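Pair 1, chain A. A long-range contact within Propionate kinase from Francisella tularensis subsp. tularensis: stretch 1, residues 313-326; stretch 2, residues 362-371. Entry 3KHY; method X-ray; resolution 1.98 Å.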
# COMPACT_ATOMS: atom_id res chain seq x y z
N LYS A 313 -18.42 -15.73 -4.85
CA LYS A 313 -18.59 -16.60 -3.69
C LYS A 313 -17.22 -16.99 -3.15
O LYS A 313 -16.47 -17.73 -3.79
CB LYS A 313 -19.38 -17.85 -4.07
CG LYS A 313 -19.56 -18.86 -2.94
CD LYS A 313 -20.40 -20.05 -3.41
CE LYS A 313 -20.40 -21.19 -2.41
NZ LYS A 313 -20.96 -22.45 -3.00
N LEU A 314 -16.88 -16.50 -1.96
CA LEU A 314 -15.62 -16.89 -1.33
C LEU A 314 -15.74 -18.28 -0.73
O LEU A 314 -16.63 -18.52 0.09
CB LEU A 314 -15.26 -15.89 -0.22
CG LEU A 314 -14.00 -16.25 0.58
CD1 LEU A 314 -12.77 -16.09 -0.30
CD2 LEU A 314 -13.88 -15.40 1.86
N ASP A 315 -14.86 -19.21 -1.13
CA ASP A 315 -14.91 -20.57 -0.57
C ASP A 315 -14.41 -20.58 0.86
O ASP A 315 -15.03 -21.18 1.74
CB ASP A 315 -14.07 -21.55 -1.39
CG ASP A 315 -14.67 -21.84 -2.76
OD1 ASP A 315 -15.90 -21.71 -2.92
OD2 ASP A 315 -13.88 -22.21 -3.66
N ALA A 316 -13.26 -19.94 1.09
CA ALA A 316 -12.68 -19.86 2.44
C ALA A 316 -11.62 -18.79 2.55
O ALA A 316 -10.98 -18.43 1.55
CB ALA A 316 -12.08 -21.20 2.83
N LEU A 317 -11.44 -18.29 3.76
CA LEU A 317 -10.23 -17.58 4.14
C LEU A 317 -9.34 -18.65 4.76
O LEU A 317 -9.80 -19.40 5.63
CB LEU A 317 -10.54 -16.50 5.16
CG LEU A 317 -9.34 -15.85 5.87
CD1 LEU A 317 -8.41 -15.18 4.85
CD2 LEU A 317 -9.83 -14.85 6.90
N VAL A 318 -8.08 -18.75 4.32
CA VAL A 318 -7.18 -19.82 4.81
C VAL A 318 -5.94 -19.25 5.50
O VAL A 318 -5.23 -18.44 4.90
CB VAL A 318 -6.71 -20.73 3.66
CG1 VAL A 318 -5.88 -21.89 4.21
CG2 VAL A 318 -7.91 -21.24 2.86
N PHE A 319 -5.70 -19.66 6.76
CA PHE A 319 -4.49 -19.28 7.48
C PHE A 319 -3.45 -20.37 7.31
O PHE A 319 -3.76 -21.56 7.38
CB PHE A 319 -4.76 -19.14 9.00
CG PHE A 319 -5.62 -17.95 9.37
CD1 PHE A 319 -5.06 -16.68 9.42
CD2 PHE A 319 -6.96 -18.12 9.71
CE1 PHE A 319 -5.83 -15.58 9.78
CE2 PHE A 319 -7.74 -17.02 10.07
CZ PHE A 319 -7.17 -15.75 10.11
N THR A 320 -2.20 -19.98 7.12
CA THR A 320 -1.12 -20.94 7.00
C THR A 320 0.18 -20.26 7.45
O THR A 320 0.17 -19.09 7.83
CB THR A 320 -1.00 -21.49 5.57
OG1 THR A 320 -0.13 -22.64 5.56
CG2 THR A 320 -0.46 -20.42 4.60
N GLY A 321 1.29 -21.00 7.44
CA GLY A 321 2.56 -20.48 7.91
C GLY A 321 2.75 -20.73 9.40
O GLY A 321 1.82 -21.15 10.08
N GLY A 322 3.95 -20.45 9.91
CA GLY A 322 4.27 -20.71 11.31
C GLY A 322 3.28 -20.07 12.28
O GLY A 322 2.89 -20.68 13.28
N ILE A 323 2.89 -18.84 12.00
CA ILE A 323 1.93 -18.13 12.84
C ILE A 323 0.51 -18.56 12.51
O ILE A 323 -0.29 -18.85 13.40
CB ILE A 323 2.03 -16.60 12.64
CG1 ILE A 323 3.42 -16.10 13.05
CG2 ILE A 323 0.93 -15.89 13.41
CD1 ILE A 323 3.68 -14.65 12.65
N GLY A 324 0.19 -18.61 11.22
CA GLY A 324 -1.15 -18.92 10.76
C GLY A 324 -1.60 -20.30 11.23
O GLY A 324 -2.77 -20.51 11.57
N GLU A 325 -0.66 -21.23 11.28
CA GLU A 325 -0.99 -22.61 11.66
C GLU A 325 -1.14 -22.81 13.16
O GLU A 325 -1.86 -23.70 13.60
CB GLU A 325 0.07 -23.58 11.12
CG GLU A 325 0.08 -23.71 9.59
CD GLU A 325 1.37 -24.33 9.04
OE1 GLU A 325 1.96 -25.21 9.71
OE2 GLU A 325 1.79 -23.94 7.94
N ASN A 326 -0.47 -21.97 13.94
CA ASN A 326 -0.25 -22.26 15.35
C ASN A 326 -0.79 -21.23 16.34
O ASN A 326 -1.08 -21.57 17.49
CB ASN A 326 1.24 -22.47 15.60
CG ASN A 326 1.78 -23.68 14.86
OD1 ASN A 326 1.31 -24.79 15.08
ND2 ASN A 326 2.74 -23.46 13.96
N SER A 362 -21.02 -17.77 9.17
CA SER A 362 -19.71 -17.24 8.80
C SER A 362 -19.26 -17.80 7.48
O SER A 362 -19.61 -18.93 7.13
CB SER A 362 -18.67 -17.60 9.87
OG SER A 362 -17.37 -17.16 9.49
N HIS A 363 -18.50 -17.02 6.74
CA HIS A 363 -17.65 -17.56 5.69
C HIS A 363 -16.80 -18.66 6.30
O HIS A 363 -16.48 -18.62 7.49
CB HIS A 363 -16.72 -16.49 5.14
CG HIS A 363 -17.42 -15.36 4.46
ND1 HIS A 363 -18.22 -15.53 3.35
CD2 HIS A 363 -17.45 -14.03 4.74
CE1 HIS A 363 -18.70 -14.36 2.97
NE2 HIS A 363 -18.25 -13.44 3.80
N ASN A 364 -16.39 -19.63 5.48
CA ASN A 364 -15.45 -20.64 5.94
C ASN A 364 -14.13 -20.01 6.31
O ASN A 364 -13.63 -19.14 5.58
CB ASN A 364 -15.20 -21.70 4.87
CG ASN A 364 -16.39 -22.59 4.64
OD1 ASN A 364 -17.15 -22.86 5.57
ND2 ASN A 364 -16.57 -23.05 3.40
N ILE A 365 -13.56 -20.46 7.42
CA ILE A 365 -12.23 -20.04 7.83
C ILE A 365 -11.46 -21.32 8.13
O ILE A 365 -11.93 -22.18 8.87
CB ILE A 365 -12.27 -19.16 9.10
CG1 ILE A 365 -13.19 -17.95 8.89
CG2 ILE A 365 -10.85 -18.72 9.49
CD1 ILE A 365 -13.71 -17.32 10.18
N MSE A 366 -10.28 -21.46 7.53
CA MSE A 366 -9.56 -22.72 7.59
C MSE A 366 -8.16 -22.53 8.10
O MSE A 366 -7.62 -21.43 8.06
CB MSE A 366 -9.49 -23.38 6.20
CG MSE A 366 -10.85 -23.54 5.54
SE MSE A 366 -10.81 -24.37 3.77
CE MSE A 366 -10.23 -26.19 4.30
N VAL A 367 -7.59 -23.62 8.60
CA VAL A 367 -6.17 -23.69 8.87
C VAL A 367 -5.62 -24.87 8.08
O VAL A 367 -6.08 -26.00 8.25
CB VAL A 367 -5.88 -23.93 10.36
CG1 VAL A 367 -4.39 -24.04 10.58
CG2 VAL A 367 -6.47 -22.80 11.20
N ILE A 368 -4.65 -24.61 7.22
CA ILE A 368 -4.04 -25.65 6.41
C ILE A 368 -2.53 -25.50 6.51
O ILE A 368 -1.99 -24.41 6.32
CB ILE A 368 -4.47 -25.50 4.92
CG1 ILE A 368 -5.99 -25.63 4.80
CG2 ILE A 368 -3.75 -26.53 4.04
CD1 ILE A 368 -6.51 -25.53 3.34
N ALA A 369 -1.85 -26.58 6.85
CA ALA A 369 -0.40 -26.53 7.03
C ALA A 369 0.27 -26.40 5.68
O ALA A 369 -0.08 -27.12 4.75
CB ALA A 369 0.09 -27.78 7.75
N THR A 370 1.21 -25.48 5.55
CA THR A 370 1.92 -25.37 4.28
C THR A 370 3.10 -26.35 4.27
O THR A 370 3.54 -26.81 5.32
CB THR A 370 2.37 -23.92 3.97
OG1 THR A 370 2.84 -23.85 2.62
CG2 THR A 370 3.47 -23.47 4.91
N ASN A 371 3.58 -26.69 3.08
CA ASN A 371 4.70 -27.63 2.97
C ASN A 371 5.43 -27.30 1.68
O ASN A 371 5.24 -27.96 0.66
CB ASN A 371 4.22 -29.08 2.99
CG ASN A 371 5.36 -30.09 3.17
OD1 ASN A 371 6.53 -29.77 2.92
ND2 ASN A 371 5.03 -31.29 3.60
O HOH W 1 -17.46 -19.53 2.76
O HOH W 2 -18.72 -17.55 1.71
O HOH W 3 3.83 -26.70 8.30

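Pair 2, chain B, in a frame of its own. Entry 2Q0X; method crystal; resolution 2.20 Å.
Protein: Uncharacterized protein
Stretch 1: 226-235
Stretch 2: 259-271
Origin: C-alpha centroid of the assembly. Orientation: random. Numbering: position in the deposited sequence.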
# COMPACT_ATOMS: atom_id res chain seq x y z
N PRO B 226 -18.77 10.91 -21.18
CA PRO B 226 -19.70 11.15 -20.10
C PRO B 226 -19.08 11.09 -18.69
O PRO B 226 -18.21 10.26 -18.39
CB PRO B 226 -20.77 10.07 -20.32
CG PRO B 226 -20.69 9.74 -21.78
CD PRO B 226 -19.22 9.81 -22.06
N LEU B 227 -19.55 12.01 -17.85
CA LEU B 227 -18.97 12.27 -16.56
C LEU B 227 -20.06 12.20 -15.48
O LEU B 227 -21.14 12.77 -15.66
CB LEU B 227 -18.33 13.65 -16.58
CG LEU B 227 -17.82 14.21 -15.25
CD1 LEU B 227 -16.73 13.32 -14.75
CD2 LEU B 227 -17.34 15.66 -15.48
N LEU B 228 -19.81 11.42 -14.42
CA LEU B 228 -20.61 11.48 -13.20
C LEU B 228 -19.73 12.12 -12.15
O LEU B 228 -18.66 11.63 -11.84
CB LEU B 228 -21.06 10.08 -12.76
CG LEU B 228 -21.80 9.92 -11.41
CD1 LEU B 228 -23.13 10.69 -11.39
CD2 LEU B 228 -22.02 8.41 -11.06
N LEU B 229 -20.18 13.26 -11.64
CA LEU B 229 -19.60 13.89 -10.45
C LEU B 229 -20.43 13.52 -9.23
O LEU B 229 -21.65 13.74 -9.20
CB LEU B 229 -19.57 15.42 -10.61
CG LEU B 229 -18.56 15.98 -11.63
CD1 LEU B 229 -18.58 17.48 -11.52
CD2 LEU B 229 -17.15 15.43 -11.37
N MET B 230 -19.75 12.95 -8.23
CA MET B 230 -20.39 12.53 -6.99
C MET B 230 -19.87 13.43 -5.89
O MET B 230 -18.73 13.34 -5.50
CB MET B 230 -20.07 11.07 -6.69
CG MET B 230 -20.46 10.12 -7.81
SD MET B 230 -19.90 8.45 -7.47
CE MET B 230 -21.08 7.96 -6.20
N LEU B 231 -20.75 14.30 -5.40
CA LEU B 231 -20.39 15.31 -4.42
C LEU B 231 -21.00 15.00 -3.04
O LEU B 231 -22.16 14.60 -2.94
CB LEU B 231 -20.83 16.68 -4.92
CG LEU B 231 -20.24 17.09 -6.27
CD1 LEU B 231 -20.84 18.36 -6.80
CD2 LEU B 231 -18.71 17.20 -6.13
N ALA B 232 -20.17 15.16 -2.02
CA ALA B 232 -20.56 15.05 -0.63
C ALA B 232 -19.98 16.23 0.14
O ALA B 232 -19.07 16.89 -0.33
CB ALA B 232 -20.05 13.74 -0.04
N HIS B 233 -20.51 16.49 1.33
CA HIS B 233 -19.97 17.52 2.23
C HIS B 233 -20.39 17.21 3.65
O HIS B 233 -21.39 16.54 3.86
CB HIS B 233 -20.49 18.90 1.81
CG HIS B 233 -21.98 19.02 1.82
ND1 HIS B 233 -22.70 19.37 2.95
CD2 HIS B 233 -22.90 18.86 0.83
CE1 HIS B 233 -23.99 19.41 2.66
NE2 HIS B 233 -24.14 19.11 1.38
N ASN B 234 -19.61 17.69 4.63
CA ASN B 234 -20.01 17.62 6.04
C ASN B 234 -21.34 18.35 6.25
O ASN B 234 -21.61 19.35 5.58
CB ASN B 234 -18.94 18.21 6.97
CG ASN B 234 -19.33 18.14 8.45
OD1 ASN B 234 -19.70 19.14 9.05
ND2 ASN B 234 -19.24 16.95 9.04
N VAL B 235 -22.14 17.85 7.19
CA VAL B 235 -23.48 18.38 7.46
C VAL B 235 -23.51 19.88 7.82
O VAL B 235 -24.54 20.53 7.65
CB VAL B 235 -24.17 17.54 8.59
CG1 VAL B 235 -23.38 17.60 9.91
CG2 VAL B 235 -25.62 17.98 8.81
N ARG B 259 -22.59 15.21 -21.72
CA ARG B 259 -23.27 14.20 -20.92
C ARG B 259 -22.65 14.12 -19.53
O ARG B 259 -21.91 13.20 -19.21
CB ARG B 259 -23.30 12.88 -21.67
CG ARG B 259 -24.04 13.04 -23.00
CD ARG B 259 -24.58 11.77 -23.58
NE ARG B 259 -25.33 10.99 -22.61
CZ ARG B 259 -26.58 11.26 -22.21
NH1 ARG B 259 -27.27 12.27 -22.72
NH2 ARG B 259 -27.15 10.46 -21.30
N VAL B 260 -22.95 15.13 -18.74
CA VAL B 260 -22.42 15.22 -17.40
C VAL B 260 -23.58 15.17 -16.40
O VAL B 260 -24.62 15.79 -16.61
CB VAL B 260 -21.47 16.45 -17.19
CG1 VAL B 260 -22.07 17.69 -17.69
CG2 VAL B 260 -21.10 16.61 -15.70
N THR B 261 -23.41 14.37 -15.36
CA THR B 261 -24.39 14.23 -14.28
C THR B 261 -23.71 14.69 -13.00
O THR B 261 -22.57 14.30 -12.74
CB THR B 261 -24.84 12.77 -14.12
OG1 THR B 261 -25.46 12.33 -15.33
CG2 THR B 261 -25.81 12.61 -12.94
N VAL B 262 -24.38 15.54 -12.24
CA VAL B 262 -23.85 16.02 -10.97
C VAL B 262 -24.82 15.59 -9.88
O VAL B 262 -25.97 16.04 -9.85
CB VAL B 262 -23.66 17.55 -10.95
CG1 VAL B 262 -23.09 17.99 -9.61
CG2 VAL B 262 -22.74 18.00 -12.12
N SER B 263 -24.37 14.69 -9.00
CA SER B 263 -25.23 14.15 -7.94
C SER B 263 -24.60 14.39 -6.58
O SER B 263 -23.36 14.38 -6.42
CB SER B 263 -25.46 12.64 -8.12
OG SER B 263 -26.21 12.35 -9.28
N TYR B 264 -25.48 14.62 -5.61
CA TYR B 264 -25.11 14.84 -4.22
C TYR B 264 -25.45 13.59 -3.38
O TYR B 264 -26.47 12.94 -3.59
CB TYR B 264 -25.83 16.09 -3.71
CG TYR B 264 -25.26 17.35 -4.33
CD1 TYR B 264 -25.75 17.84 -5.54
CD2 TYR B 264 -24.20 18.01 -3.73
CE1 TYR B 264 -25.20 19.00 -6.12
CE2 TYR B 264 -23.65 19.15 -4.30
CZ TYR B 264 -24.15 19.65 -5.49
OH TYR B 264 -23.58 20.77 -6.03
N PHE B 265 -24.54 13.26 -2.45
CA PHE B 265 -24.65 12.05 -1.64
C PHE B 265 -24.63 12.38 -0.16
O PHE B 265 -23.89 13.27 0.28
CB PHE B 265 -23.55 11.06 -2.03
CG PHE B 265 -23.66 10.64 -3.47
CD1 PHE B 265 -23.21 11.47 -4.48
CD2 PHE B 265 -24.31 9.46 -3.81
CE1 PHE B 265 -23.37 11.12 -5.81
CE2 PHE B 265 -24.47 9.10 -5.13
CZ PHE B 265 -23.99 9.94 -6.13
N ASN B 266 -25.43 11.64 0.61
CA ASN B 266 -25.54 11.85 2.05
C ASN B 266 -24.45 11.10 2.82
O ASN B 266 -24.70 10.50 3.85
CB ASN B 266 -26.95 11.45 2.54
CG ASN B 266 -28.06 12.21 1.83
OD1 ASN B 266 -28.13 13.44 1.91
ND2 ASN B 266 -28.91 11.50 1.10
N ASP B 267 -23.22 11.15 2.30
CA ASP B 267 -22.05 10.60 2.97
C ASP B 267 -21.85 11.29 4.30
O ASP B 267 -22.05 12.49 4.41
CB ASP B 267 -20.79 10.84 2.12
CG ASP B 267 -20.82 10.08 0.80
OD1 ASP B 267 -21.68 9.21 0.60
OD2 ASP B 267 -19.96 10.36 -0.05
N THR B 268 -21.46 10.55 5.32
CA THR B 268 -21.01 11.17 6.56
C THR B 268 -19.52 11.52 6.39
O THR B 268 -18.70 10.66 6.07
CB THR B 268 -21.23 10.25 7.76
OG1 THR B 268 -22.58 9.80 7.73
CG2 THR B 268 -20.92 10.97 9.07
N CYS B 269 -19.21 12.81 6.55
CA CYS B 269 -17.86 13.32 6.36
C CYS B 269 -17.41 14.06 7.60
O CYS B 269 -18.22 14.68 8.28
CB CYS B 269 -17.84 14.27 5.16
SG CYS B 269 -18.58 13.58 3.65
N ASP B 270 -16.12 14.01 7.91
CA ASP B 270 -15.61 14.84 9.00
C ASP B 270 -15.39 16.26 8.47
O ASP B 270 -15.89 16.59 7.40
CB ASP B 270 -14.37 14.21 9.67
CG ASP B 270 -13.16 14.16 8.76
OD1 ASP B 270 -13.18 14.75 7.68
OD2 ASP B 270 -12.16 13.51 9.15
N GLU B 271 -14.68 17.09 9.22
CA GLU B 271 -14.41 18.46 8.82
C GLU B 271 -13.06 18.59 8.12
O GLU B 271 -12.56 19.69 7.93
CB GLU B 271 -14.47 19.39 10.05
O HOH W 4 -21.63 14.75 7.41

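Both pairs are two neighbouring parallel strands, and 14 central residues superpose with an RMSD of 0.9 Å. The strand directions differ by 26° in pair 1 and by 12° in pair 2. A:Leu317 falls on B:Leu229, and A:Ile365 on B:Val262.

The backbone ladder is the same. In pair 1, A:Leu317 N donates to A:Asn364 O (3.0 Å), and A:Met366 N donates to A:Leu317 O (2.8 Å). A:Phe319 N then reaches A:Met366 O (2.9 Å), and A:Ile368 N reaches A:Phe319 O (3.2 Å). The matching bonds in pair 2 run from B:Leu229 N to B:Thr261 O (2.8 Å), B:Ser263 N to B:Leu229 O (2.9 Å), B:Leu231 N to B:Ser263 O (2.8 Å) and B:Phe265 N to B:Leu231 O (2.8 Å). Pair 2 carries the ladder further back, with B:Thr261 N bonded to B:Leu227 O (2.8 Å) and B:Leu227 N to B:Arg259 O (3.0 Å).

A:Asn364 matches B:Thr261. The amide of A:Asn364 ND2 donates to A:Asp315 O (2.9 Å). B:Thr261 instead makes an apolar approach, its CG2 lying 3.6 Å from B:Leu228 CD1.

A:Phe319 matches B:Leu231. Each packs on the residue two before its bridge partner. A:Phe319 CE2 lies 3.6 Å from A:Ile365 CG2, which sits at the ring edge. B:Leu231 CD1 lies 3.6 Å from B:Val262 CG1 and also touches B:Tyr264 CZ (3.8 Å).

On the face of A:Val318 and A:Met366, small and large residues trade places. A:Val318 CG1 meets A:Ile368 CG1 at 3.8 Å. The matching B:Met230 and B:Phe265 are both larger. B:Met230 CE lies over one face of the B:Phe265 ring, 3.9 Å from its centroid. Two residues before A:Val318, A:Ala316 CB lies 3.5 Å from SE of selenomethionine A:Met366, which is the bridge partner of A:Val318. At the matching positions, the larger B:Leu228 faces the small B:Ser263, with CD1 4.1 Å from OG.

The ends differ. A:Thr320 OG1 donates to A:Ile368 O (2.7 Å), and A:Glu325 OE2 accepts from A:Thr370 N (2.9 Å). The matching B:Ala232 has no hydroxyl; its CB packs 3.4 Å from B:Asp267 OD2 and 4.0 Å from B:Cys269 SG. Beyond it, B:Asn234 ND2 bonds B:Cys269 O (2.6 Å). A:Gly321 matches B:His233 less closely, at 1.9 Å between CA atoms after superposition. The backbone angles of A:Gly321 call for glycine.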